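Local coordinates for protein 6-phospho-alpha-glucosidase (Merdibacter massiliensis, PDB 6VC6) that probably hydrolyses 6-phospho-alpha-glucosides, using NAD and a manganese ion, as a family 4 glycosyl hydrolase, at residues T14-P17 with G18-S22; N168-D171 with Q172-N175; N175-R178 with S179-R182; P231-A234 with E235-D238; M322-K325 with V326-I330. All coordinates share one frame; numbering follows the deposited sequence.

Overall arrangement
Contacts 1 to 5 follow one another along the chain. Contact 1 lies on helix 16-25. Contact 2 leaves strand 166-169 of the mixed sheet and enters helix 172-184. Contact 3 continues that helix and shares Asn175, the two centres about 12 Å apart. Contact 4, in the loop before helix 239-246, meets contact 3 where the Arg182 side chain reaches Gln232 O and Glu235, their centres about 11 Å apart. Contact 5, on helix 318-331, touches contacts 1 and 2; its centre is about 24 Å from that of contact 4. Contact 1 meets the NAD diphosphate; contact 2 meets its nicotinamide amide, the manganese and the sugar phosphate, so the two lie at the ligand site.

Contact 1: residues T14-P17 with G18-S22; sequences TYTP and GFLKS. With NAD (nicotinamide-adenine-dinucleotide), chain G.
Leu20 N bonds to Thr16 O at 3.0 Å. Lys21 N bonds to Pro17 O one residue on, and Phe19 N to Tyr15 O. Ser22 OG gives a side-chain bond of 2.8 Å to Gly18 O, which also accepts Ser22 N. A water links Thr14 O with Gly18 N, 2.9 Å from that nitrogen. Thr14 turns to the cofactor: OG1 donates to NAD O2N at 3.0 Å and is also bonded to Arg291. Its chi1 of 66° sets OG1 between backbone N and carbonyl carbon, beside the same diphosphate that Thr14 N meets. That amide bonds to NAD O1A at 3.3 Å. This is the start of the helix in a Rossmann-type beta-alpha-beta unit, strand 4-9, helix 16-25, strand 32-38. The helix begins close to the diphosphate, and its dipole would probably favour the negative charge. The Tyr15 ring puts its CE2 edge to NAD O5D, while CZ lies 3.8 Å from C6N of the nicotinamide. An alanine in place of Tyr15 would remove this ring and would probably leave the nicotinamide freer to shift, with a gap beside His319. Farther in, Phe19 brings CD1 within 3.3 Å of Tyr15 O. Phe19 and Ser22 pack on helix 318-331, and Leu20 on helix 42-59.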
# COMPACT_ATOMS: atom_id res chain seq x y z
N THR A 14 4.13 -5.52 11.93
CA THR A 14 5.35 -4.83 12.34
C THR A 14 5.19 -3.32 12.35
O THR A 14 5.98 -2.62 12.99
CB THR A 14 6.51 -5.22 11.42
OG1 THR A 14 6.26 -4.74 10.10
CG2 THR A 14 6.67 -6.73 11.39
N TYR A 15 4.19 -2.79 11.64
CA TYR A 15 3.92 -1.36 11.61
C TYR A 15 3.07 -0.88 12.78
O TYR A 15 2.98 0.33 13.01
CB TYR A 15 3.24 -0.97 10.30
CG TYR A 15 4.07 -1.19 9.06
CD1 TYR A 15 5.04 -0.27 8.68
CD2 TYR A 15 3.89 -2.31 8.27
CE1 TYR A 15 5.80 -0.46 7.54
CE2 TYR A 15 4.65 -2.51 7.13
CZ TYR A 15 5.60 -1.59 6.77
OH TYR A 15 6.36 -1.79 5.64
N THR A 16 2.43 -1.79 13.51
CA THR A 16 1.53 -1.38 14.58
C THR A 16 2.22 -0.61 15.70
O THR A 16 1.66 0.40 16.15
CB THR A 16 0.79 -2.61 15.14
OG1 THR A 16 0.06 -3.25 14.09
CG2 THR A 16 -0.18 -2.20 16.25
N PRO A 17 3.41 -1.00 16.20
CA PRO A 17 4.08 -0.15 17.19
C PRO A 17 4.32 1.27 16.70
O PRO A 17 4.21 2.22 17.49
CB PRO A 17 5.39 -0.89 17.46
CG PRO A 17 5.07 -2.31 17.19
CD PRO A 17 4.13 -2.28 16.01
N GLY A 18 4.64 1.44 15.41
CA GLY A 18 4.76 2.78 14.87
C GLY A 18 3.46 3.56 14.90
O GLY A 18 3.46 4.79 14.99
N PHE A 19 2.33 2.85 14.84
CA PHE A 19 1.03 3.52 14.94
C PHE A 19 0.75 3.95 16.38
O PHE A 19 0.24 5.05 16.61
CB PHE A 19 -0.08 2.60 14.43
CG PHE A 19 -0.34 2.73 12.96
CD1 PHE A 19 0.28 1.89 12.05
CD2 PHE A 19 -1.22 3.69 12.49
CE1 PHE A 19 0.03 2.01 10.70
CE2 PHE A 19 -1.47 3.82 11.13
CZ PHE A 19 -0.85 2.97 10.24
N LEU A 20 1.06 3.08 17.35
CA LEU A 20 0.80 3.41 18.74
C LEU A 20 1.61 4.62 19.20
O LEU A 20 1.13 5.44 19.98
CB LEU A 20 1.09 2.20 19.63
CG LEU A 20 0.44 0.88 19.23
CD1 LEU A 20 0.78 -0.21 20.24
CD2 LEU A 20 -1.07 1.04 19.10
N LYS A 21 2.85 4.73 18.71
CA LYS A 21 3.67 5.89 19.06
C LYS A 21 3.20 7.14 18.32
O LYS A 21 3.35 8.26 18.84
CB LYS A 21 5.14 5.61 18.76
CG LYS A 21 5.76 4.57 19.69
CD LYS A 21 6.67 3.62 18.93
CE LYS A 21 8.13 3.99 19.08
NZ LYS A 21 9.03 2.85 18.76
N SER A 22 2.65 6.98 17.12
CA SER A 22 2.12 8.13 16.39
C SER A 22 0.85 8.66 17.03
O SER A 22 0.64 9.87 17.10
CB SER A 22 1.87 7.75 14.93
OG SER A 22 3.09 7.49 14.25
PA NAD G . 3.04 -8.49 8.88
O1A NAD G . 4.13 -8.03 9.82
O2A NAD G . 2.95 -9.94 8.49
O5B NAD G . 1.62 -8.04 9.49
C5B NAD G . 0.41 -8.62 9.00
C4B NAD G . -0.54 -8.86 10.16
O4B NAD G . -1.87 -9.01 9.66
C3B NAD G . -0.18 -10.13 10.90
O3B NAD G . -0.07 -9.86 12.30
C2B NAD G . -1.33 -11.08 10.65
O2B NAD G . -1.63 -11.83 11.83
C1B NAD G . -2.47 -10.15 10.29
N9A NAD G . -3.46 -10.80 9.40
C8A NAD G . -3.20 -11.60 8.35
N7A NAD G . -4.35 -12.03 7.77
C5A NAD G . -5.38 -11.50 8.46
C6A NAD G . -6.86 -11.55 8.40
N6A NAD G . -7.50 -12.26 7.44
N1A NAD G . -7.55 -10.85 9.33
C2A NAD G . -6.93 -10.14 10.28
N3A NAD G . -5.60 -10.05 10.40
C4A NAD G . -4.78 -10.70 9.54
O3 NAD G . 3.10 -7.60 7.54
PN NAD G . 3.77 -6.14 7.48
O1N NAD G . 5.11 -6.26 6.81
O2N NAD G . 3.64 -5.48 8.83
O5D NAD G . 2.76 -5.42 6.47
C5D NAD G . 1.49 -4.94 6.93
C4D NAD G . 0.63 -4.62 5.71
O4D NAD G . 0.75 -3.23 5.39
C3D NAD G . 1.11 -5.41 4.50
O3D NAD G . -0.03 -5.99 3.85
C2D NAD G . 1.71 -4.37 3.58
O2D NAD G . 1.50 -4.70 2.21
C1D NAD G . 0.93 -3.12 3.98
N1N NAD G . 1.62 -1.89 3.60
C2N NAD G . 1.04 -1.14 2.66
C3N NAD G . 1.61 0.04 2.23
C7N NAD G . 0.91 0.84 1.17
O7N NAD G . 1.51 1.75 0.62
N7N NAD G . -0.34 0.53 0.86
C4N NAD G . 2.80 0.46 2.80
C5N NAD G . 3.40 -0.34 3.78
C6N NAD G . 2.77 -1.52 4.17
O HOH W 1 6.46 -0.16 13.82

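Contact 2: residues N168-D171 with Q172-N175; sequences NICD and QPEN. With MN (manganese (II) ion), chain E; NAD (nicotinamide-adenine-dinucleotide), chain G; G6P (6-O-phosphono-alpha-D-glucopyranose), chain F.
Cys170 caps the start of the helix through its sulfur, which accepts from Gln172 N in a nearly straight bond of 3.3 Å (167°). Followed outward, Cys170 CB first lies 4.5 Å from Pro173 CD and 3.6 Å from NAD O7N. With SG anti to the backbone N (chi1 173°), the sulfur then reaches the manganese at 2.2 Å. It thus serves metal and helix start at once. NAD O7N and G6P O2 and O3 also bind the manganese, and His200 completes the site. Next along, Asp171 N donates to NAD O7N at 3.1 Å. Asp171 OD2 comes within 2.8 Å of G6P O2, and OD1 is bonded to His319. In the first turn Asn175 N bonds to Asp171 O at 3.0 Å. The side chains of these two residues cross at an angle, their flat groups turned 51° apart. A water takes up Cys170 O at 2.6 Å. The whole turn joins the C-terminal end of strand 166-169 to helix 172-184. Ile169 and Asp171 pack against helix 318-331, Pro173 against strand 336-343, and Gln172 and Asn175 against helix 239-246.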
# COMPACT_ATOMS: atom_id res chain seq x y z
N ASN A 168 -8.81 3.13 -0.19
CA ASN A 168 -7.51 2.48 -0.29
C ASN A 168 -6.45 3.53 -0.58
O ASN A 168 -6.64 4.39 -1.45
CB ASN A 168 -7.52 1.42 -1.39
CG ASN A 168 -8.60 0.36 -1.17
OD1 ASN A 168 -8.39 -0.60 -0.43
ND2 ASN A 168 -9.74 0.54 -1.82
N ILE A 169 -5.34 3.48 0.16
CA ILE A 169 -4.28 4.46 0.05
C ILE A 169 -2.92 3.76 0.00
O ILE A 169 -2.77 2.61 0.41
CB ILE A 169 -4.30 5.49 1.21
CG1 ILE A 169 -4.03 4.79 2.55
CG2 ILE A 169 -5.63 6.23 1.24
CD1 ILE A 169 -4.46 5.60 3.75
N CYS A 170 -1.93 4.49 -0.51
CA CYS A 170 -0.55 4.03 -0.59
C CYS A 170 0.37 5.19 -0.27
O CYS A 170 0.10 6.33 -0.65
CB CYS A 170 -0.23 3.49 -1.99
SG CYS A 170 1.51 3.08 -2.26
N ASP A 171 1.47 4.89 0.43
CA ASP A 171 2.39 5.93 0.88
C ASP A 171 3.54 6.17 -0.09
O ASP A 171 4.40 7.01 0.19
CB ASP A 171 2.93 5.61 2.27
CG ASP A 171 3.73 4.32 2.32
OD1 ASP A 171 4.27 4.01 3.40
OD2 ASP A 171 3.81 3.61 1.30
N GLN A 172 3.57 5.47 -1.22
CA GLN A 172 4.67 5.66 -2.17
C GLN A 172 4.65 7.04 -2.81
O GLN A 172 5.72 7.67 -2.89
CB GLN A 172 4.66 4.53 -3.21
CG GLN A 172 5.52 4.81 -4.43
CD GLN A 172 7.00 4.58 -4.17
OE1 GLN A 172 7.84 4.89 -5.01
NE2 GLN A 172 7.32 4.02 -3.01
N PRO A 173 3.51 7.57 -3.29
CA PRO A 173 3.55 8.93 -3.86
C PRO A 173 4.03 9.99 -2.89
O PRO A 173 4.76 10.90 -3.29
CB PRO A 173 2.09 9.16 -4.28
CG PRO A 173 1.55 7.80 -4.54
CD PRO A 173 2.20 6.93 -3.50
N GLU A 174 3.65 9.90 -1.61
CA GLU A 174 4.14 10.88 -0.64
C GLU A 174 5.62 10.68 -0.35
O GLU A 174 6.36 11.66 -0.19
CB GLU A 174 3.33 10.80 0.66
CG GLU A 174 3.88 11.70 1.76
CD GLU A 174 3.08 11.63 3.05
OE1 GLU A 174 1.96 12.19 3.09
OE2 GLU A 174 3.56 11.02 4.02
N ASN A 175 6.08 9.42 -0.29
CA ASN A 175 7.49 9.16 -0.03
C ASN A 175 8.37 9.72 -1.14
O ASN A 175 9.51 10.12 -0.88
CB ASN A 175 7.73 7.66 0.14
CG ASN A 175 7.35 7.17 1.52
OD1 ASN A 175 7.33 7.94 2.48
ND2 ASN A 175 7.04 5.88 1.63
MN MN E . 2.03 1.06 -1.65
PA NAD G . 3.04 -8.49 8.88
O1A NAD G . 4.13 -8.03 9.82
O2A NAD G . 2.95 -9.94 8.49
O5B NAD G . 1.62 -8.04 9.49
C5B NAD G . 0.41 -8.62 9.00
C4B NAD G . -0.54 -8.86 10.16
O4B NAD G . -1.87 -9.01 9.66
C3B NAD G . -0.18 -10.13 10.90
O3B NAD G . -0.07 -9.86 12.30
C2B NAD G . -1.33 -11.08 10.65
O2B NAD G . -1.63 -11.83 11.83
C1B NAD G . -2.47 -10.15 10.29
N9A NAD G . -3.46 -10.80 9.40
C8A NAD G . -3.20 -11.60 8.35
N7A NAD G . -4.35 -12.03 7.77
C5A NAD G . -5.38 -11.50 8.46
C6A NAD G . -6.86 -11.55 8.40
N6A NAD G . -7.50 -12.26 7.44
N1A NAD G . -7.55 -10.85 9.33
C2A NAD G . -6.93 -10.14 10.28
N3A NAD G . -5.60 -10.05 10.40
C4A NAD G . -4.78 -10.70 9.54
O3 NAD G . 3.10 -7.60 7.54
PN NAD G . 3.77 -6.14 7.48
O1N NAD G . 5.11 -6.26 6.81
O2N NAD G . 3.64 -5.48 8.83
O5D NAD G . 2.76 -5.42 6.47
C5D NAD G . 1.49 -4.94 6.93
C4D NAD G . 0.63 -4.62 5.71
O4D NAD G . 0.75 -3.23 5.39
C3D NAD G . 1.11 -5.41 4.50
O3D NAD G . -0.03 -5.99 3.85
C2D NAD G . 1.71 -4.37 3.58
O2D NAD G . 1.50 -4.70 2.21
C1D NAD G . 0.93 -3.12 3.98
N1N NAD G . 1.62 -1.89 3.60
C2N NAD G . 1.04 -1.14 2.66
C3N NAD G . 1.61 0.04 2.23
C7N NAD G . 0.91 0.84 1.17
O7N NAD G . 1.51 1.75 0.62
N7N NAD G . -0.34 0.53 0.86
C4N NAD G . 2.80 0.46 2.80
C5N NAD G . 3.40 -0.34 3.78
C6N NAD G . 2.77 -1.52 4.17
C1 G6P F . 6.41 0.66 -0.64
C2 G6P F . 4.91 0.53 -0.94
C3 G6P F . 4.19 -0.52 -0.12
C4 G6P F . 5.06 -1.74 -0.00
C5 G6P F . 6.26 -1.36 0.85
C6 G6P F . 7.24 -2.53 0.90
O1 G6P F . 6.70 2.02 -0.28
O2 G6P F . 4.27 1.80 -0.74
O3 G6P F . 2.93 -0.86 -0.72
O4 G6P F . 4.33 -2.79 0.63
O5 G6P F . 6.98 -0.23 0.33
O6 G6P F . 8.01 -2.43 2.09
P G6P F . 8.91 -3.66 2.58
O1P G6P F . 7.92 -4.52 3.34
O2P G6P F . 9.43 -4.29 1.31
O3P G6P F . 9.98 -3.02 3.43
O HOH W 2 0.37 8.81 -1.46

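Contact 3: residues N175-R178 with S179-R182; sequences NIMR and SVSR
Two successive turns in the middle of helix 172-184 join Asn175 to Ser179, Ile176 to Val180, Met177 to Ser181 and Arg178 to Arg182 by regular i to i+4 backbone bonds. The shortest is Val180 N to Ile176 O, 2.8 Å. Two serines add their hydroxyls. Ser179 OG gives to Asn175 O at 3.0 Å, from the opposite face of that carbonyl to Ser179 N. Ser181 OG gives to Arg178 O at 2.6 Å, on the same face as Arg182 N. Its chi1 of 74° swings the hydroxyl back over the preceding turn. On the apolar side, CE of Met177, a selenomethionine, touches Val180 CG2 at 4.3 Å. Ile176 CG2 meets that same Val180 methyl at 4.5 Å. These three pack on Leu259 of strand 259-260, and Ile176 and Met177 also on Phe204 of strand 201-209. Arg178 makes a salt bridge with Glu174, a hydrogen bond to Gln232 and a cation-pi contact with Trp188. Arg182 makes a hydrogen bond to Gln232 O and a salt bridge to Glu235. Asn175 O and Arg178 O each accept two donors. That lets buried serine hydroxyls be satisfied within the helix, while the two guanidinium groups also reach the 231-238 loop.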
# COMPACT_ATOMS: atom_id res chain seq x y z
N ASN A 175 6.08 9.42 -0.29
CA ASN A 175 7.49 9.16 -0.03
C ASN A 175 8.37 9.72 -1.14
O ASN A 175 9.51 10.12 -0.88
CB ASN A 175 7.73 7.66 0.14
CG ASN A 175 7.35 7.17 1.52
OD1 ASN A 175 7.33 7.94 2.48
ND2 ASN A 175 7.04 5.88 1.63
N ILE A 176 7.87 9.76 -2.37
CA ILE A 176 8.61 10.38 -3.46
C ILE A 176 8.67 11.89 -3.27
O ILE A 176 9.71 12.52 -3.50
CB ILE A 176 7.99 10.00 -4.82
CG1 ILE A 176 8.32 8.55 -5.15
CG2 ILE A 176 8.48 10.93 -5.92
CD1 ILE A 176 7.40 7.94 -6.18
N MSE A 177 7.57 12.49 -2.83
CA MSE A 177 7.54 13.92 -2.53
C MSE A 177 8.49 14.23 -1.38
O MSE A 177 9.16 15.26 -1.38
CB MSE A 177 6.12 14.37 -2.18
CG MSE A 177 5.16 14.39 -3.36
SE MSE A 177 5.68 15.65 -4.76
CE MSE A 177 6.57 14.42 -5.98
N ARG A 178 8.54 13.33 -0.39
CA ARG A 178 9.49 13.48 0.70
C ARG A 178 10.92 13.39 0.20
O ARG A 178 11.80 14.15 0.64
CB ARG A 178 9.23 12.42 1.77
CG ARG A 178 7.97 12.65 2.59
CD ARG A 178 7.72 11.49 3.55
NE ARG A 178 6.65 11.78 4.49
CZ ARG A 178 6.83 12.34 5.68
NH1 ARG A 178 8.05 12.68 6.08
NH2 ARG A 178 5.79 12.57 6.47
N SER A 179 11.19 12.47 -0.74
CA SER A 179 12.52 12.37 -1.32
C SER A 179 12.86 13.61 -2.13
O SER A 179 14.01 14.07 -2.13
CB SER A 179 12.61 11.12 -2.19
OG SER A 179 12.48 9.94 -1.42
N VAL A 180 11.87 14.17 -2.83
CA VAL A 180 12.09 15.40 -3.59
C VAL A 180 12.40 16.56 -2.65
O VAL A 180 13.25 17.41 -2.95
CB VAL A 180 10.87 15.70 -4.48
CG1 VAL A 180 10.88 17.14 -4.95
CG2 VAL A 180 10.84 14.75 -5.67
N SER A 181 11.73 16.60 -1.50
CA SER A 181 11.99 17.67 -0.54
C SER A 181 13.42 17.63 -0.02
O SER A 181 14.02 18.68 0.22
CB SER A 181 11.00 17.58 0.62
OG SER A 181 11.32 16.51 1.49
N ARG A 182 13.98 16.43 0.15
CA ARG A 182 15.38 16.32 0.53
C ARG A 182 16.29 16.75 -0.62
O ARG A 182 17.33 17.37 -0.40
CB ARG A 182 15.70 14.89 0.97
CG ARG A 182 17.16 14.63 1.26
CD ARG A 182 17.33 13.35 2.06
NE ARG A 182 18.73 12.92 2.12
CZ ARG A 182 19.20 12.03 3.00
NH1 ARG A 182 18.39 11.48 3.88
NH2 ARG A 182 20.48 11.70 2.98

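Contact 4: residues P231-A234 with E235-D238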
# COMPACT_ATOMS: atom_id res chain seq x y z
N PRO A 231 16.10 8.24 -0.90
CA PRO A 231 14.92 8.35 -0.04
C PRO A 231 15.19 9.33 1.09
O PRO A 231 16.33 9.56 1.49
CB PRO A 231 14.73 6.92 0.49
CG PRO A 231 16.08 6.29 0.36
CD PRO A 231 16.73 6.91 -0.84
N GLN A 232 14.10 9.91 1.61
CA GLN A 232 14.24 10.94 2.64
C GLN A 232 14.90 10.39 3.90
O GLN A 232 15.63 11.11 4.58
CB GLN A 232 12.88 11.56 2.96
CG GLN A 232 12.92 12.58 4.09
CD GLN A 232 11.55 12.97 4.59
OE1 GLN A 232 10.77 12.13 5.04
NE2 GLN A 232 11.24 14.26 4.54
N ASP A 233 14.65 9.12 4.22
CA ASP A 233 15.24 8.46 5.38
C ASP A 233 16.33 7.48 4.95
O ASP A 233 16.46 6.39 5.52
CB ASP A 233 14.16 7.75 6.20
CG ASP A 233 13.24 6.91 5.34
OD1 ASP A 233 13.43 6.85 4.11
OD2 ASP A 233 12.30 6.29 5.91
N ALA A 234 17.13 7.88 3.96
CA ALA A 234 18.10 6.98 3.35
C ALA A 234 19.08 6.37 4.35
O ALA A 234 19.64 5.30 4.08
CB ALA A 234 18.88 7.71 2.26
N GLU A 235 19.30 7.03 5.49
CA GLU A 235 20.26 6.52 6.46
C GLU A 235 19.76 5.26 7.15
O GLU A 235 20.57 4.44 7.60
CB GLU A 235 20.60 7.60 7.49
CG GLU A 235 21.57 8.66 6.99
CD GLU A 235 20.97 9.54 5.91
OE1 GLU A 235 19.79 9.93 6.04
OE2 GLU A 235 21.68 9.85 4.93
N GLN A 236 18.44 5.09 7.25
CA GLN A 236 17.79 3.98 7.93
C GLN A 236 17.29 2.89 6.98
O GLN A 236 16.71 1.91 7.44
CB GLN A 236 16.62 4.49 8.78
CG GLN A 236 17.03 5.35 9.96
CD GLN A 236 16.37 6.71 9.93
OE1 GLN A 236 15.74 7.09 8.94
NE2 GLN A 236 16.49 7.46 11.03
N ARG A 237 17.41 3.10 5.67
CA ARG A 237 16.82 2.20 4.70
C ARG A 237 17.78 1.07 4.34
O ARG A 237 19.00 1.25 4.33
CB ARG A 237 16.42 2.95 3.43
CG ARG A 237 15.48 4.12 3.68
CD ARG A 237 14.24 3.68 4.43
NE ARG A 237 13.34 2.90 3.59
CZ ARG A 237 12.52 3.43 2.68
NH1 ARG A 237 12.49 4.75 2.50
NH2 ARG A 237 11.73 2.65 1.96
N ASP A 238 17.21 -0.09 4.04
CA ASP A 238 18.00 -1.22 3.59
C ASP A 238 18.59 -0.95 2.21
O ASP A 238 18.14 -0.06 1.48
CB ASP A 238 17.16 -2.50 3.57
CG ASP A 238 16.86 -3.03 4.96
OD1 ASP A 238 17.72 -2.87 5.85
OD2 ASP A 238 15.77 -3.60 5.16
O HOH W 3 21.18 3.26 5.13
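Asp233 and Arg237 form a salt bridge, Arg237 NH1 to Asp233 OD1 at 2.8 Å, with an N-H...O angle of 154°. The oxygen is met on its syn side and lies close to the guanidinium plane, at its edge. The two flat groups are turned 66° apart, so this is a one-oxygen bridge and not a paired one. Arg237 folds back to make it, bent at chi2 and chi3. Its CG passes 3.1 Å from Asp233 O, and its NH1 lies 3.7 Å from Pro231 CB. The guanidinium also makes a cation-pi contact with Trp241, a residue of the sugar phosphate pocket. Asp233 O itself accepts from Gln236 N at 2.9 Å, with the donor above the carbonyl plane. Ahead of it, a type I turn from Pro231 to Ala234 is closed by a weak bond, Ala234 N to Pro231 O. A water can donate to Ala234 O at 2.8 Å and to Arg237 O at 3.1 Å. It has more acceptors near it than protons to give, so it probably cannot serve them all at once. Other polar ends are met from outside. Glu235 pairs with Arg182. Gln232 takes donors from both Arg178 and Arg182. Asp238 pairs with Arg283, which bonds to the bound sugar phosphate. The loop is thus held by one internal pair and by outer ones: the internal pair bends Arg237 back beside Trp241, Gln232 and Glu235 tie the loop to arginines of helix 172-184, and Asp238 joins a ligand-binding arginine.

Contact 5: residues M322-K325 with V326-I330; sequences MMIK and VAEAI
The carboxylate of Glu328 is the flat side-chain group here. Ile324 CG2 comes within 3.6 Å of its OE1, and Lys325 CD lies 3.9 Å from its OE2. Chi1 of -69° and an extended chi2 carry the group past Ile324 O, with Glu328 CG 3.3 Å from that oxygen. The Ile324 side chain crosses Glu328 at an angle, while Lys325 runs beside it and points the same way. Lys325 NZ and Glu328 OE1 stay 5.8 Å apart, so their charges do not meet. Glu328 OE2 instead makes a salt bridge with Lys334. OE1 lies near Glu29, a like charge that would probably raise the affinity of one of the two for a proton. Were Glu328 replaced by an alanine, Lys334 would probably lose its salt-bridge mate, and a gap would be likely to open beside the Ile324 methyl. The backbone follows regular i to i+4 helical bonds. Glu328 N to Ile324 O is the shortest of these, 2.8 Å. Ala329 N to Lys325 O is the straightest, at 165°. Val326 CG2 sits 3.2 Å from Met322 O. Met322 and Met323 are selenomethionines. Val326, Ala327, Ala329 and Ile330 press on strands 80-83, 141-144 and 336-343, as a helix does when it covers the central sheet of a Rossmann-type alpha/beta fold.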
# COMPACT_ATOMS: atom_id res chain seq x y z
N MSE A 322 0.68 9.22 7.95
CA MSE A 322 -0.10 9.60 6.79
C MSE A 322 -1.53 9.09 6.88
O MSE A 322 -2.46 9.77 6.46
CB MSE A 322 0.52 9.07 5.50
CG MSE A 322 -0.20 9.64 4.31
SE MSE A 322 0.65 9.22 2.63
CE MSE A 322 -0.50 7.73 2.14
N MSE A 323 -1.69 7.88 7.41
CA MSE A 323 -3.03 7.33 7.59
C MSE A 323 -3.79 8.13 8.65
O MSE A 323 -4.99 8.36 8.51
CB MSE A 323 -2.98 5.85 8.00
CG MSE A 323 -4.36 5.24 8.20
SE MSE A 323 -4.44 3.29 8.13
CE MSE A 323 -4.72 3.04 6.22
N ILE A 324 -3.08 8.56 9.69
CA ILE A 324 -3.71 9.40 10.71
C ILE A 324 -4.10 10.75 10.12
O ILE A 324 -5.19 11.27 10.39
CB ILE A 324 -2.78 9.56 11.93
CG1 ILE A 324 -2.52 8.21 12.59
CG2 ILE A 324 -3.41 10.52 12.94
CD1 ILE A 324 -1.47 8.27 13.68
N LYS A 325 -3.22 11.33 9.30
CA LYS A 325 -3.54 12.60 8.66
C LYS A 325 -4.72 12.45 7.71
O LYS A 325 -5.53 13.37 7.56
CB LYS A 325 -2.32 13.15 7.92
CG LYS A 325 -1.17 13.56 8.82
CD LYS A 325 -1.38 14.94 9.41
CE LYS A 325 -0.27 15.30 10.38
NZ LYS A 325 1.07 15.02 9.81
N VAL A 326 -4.83 11.30 7.05
CA VAL A 326 -5.99 11.03 6.21
C VAL A 326 -7.25 10.97 7.06
O VAL A 326 -8.30 11.50 6.68
CB VAL A 326 -5.78 9.73 5.40
CG1 VAL A 326 -7.10 9.24 4.82
CG2 VAL A 326 -4.77 9.95 4.29
N ALA A 327 -7.17 10.32 8.23
CA ALA A 327 -8.31 10.28 9.13
C ALA A 327 -8.66 11.66 9.65
O ALA A 327 -9.84 11.97 9.86
CB ALA A 327 -8.03 9.32 10.29
N GLU A 328 -7.65 12.51 9.87
CA GLU A 328 -7.91 13.88 10.30
C GLU A 328 -8.64 14.67 9.22
O GLU A 328 -9.63 15.36 9.50
CB GLU A 328 -6.61 14.58 10.67
CG GLU A 328 -5.94 14.05 11.93
CD GLU A 328 -4.60 14.71 12.19
OE1 GLU A 328 -3.74 14.08 12.84
OE2 GLU A 328 -4.42 15.87 11.75
N ALA A 329 -8.16 14.58 7.98
CA ALA A 329 -8.81 15.29 6.87
C ALA A 329 -10.24 14.82 6.68
O ALA A 329 -11.11 15.62 6.31
CB ALA A 329 -8.00 15.10 5.59
N ILE A 330 -10.51 13.54 6.92
CA ILE A 330 -11.87 13.03 6.80
C ILE A 330 -12.73 13.51 7.96
O ILE A 330 -13.81 14.08 7.76
CB ILE A 330 -11.86 11.49 6.71
CG1 ILE A 330 -11.30 11.04 5.36
CG2 ILE A 330 -13.26 10.93 6.92
CD1 ILE A 330 -11.08 9.54 5.27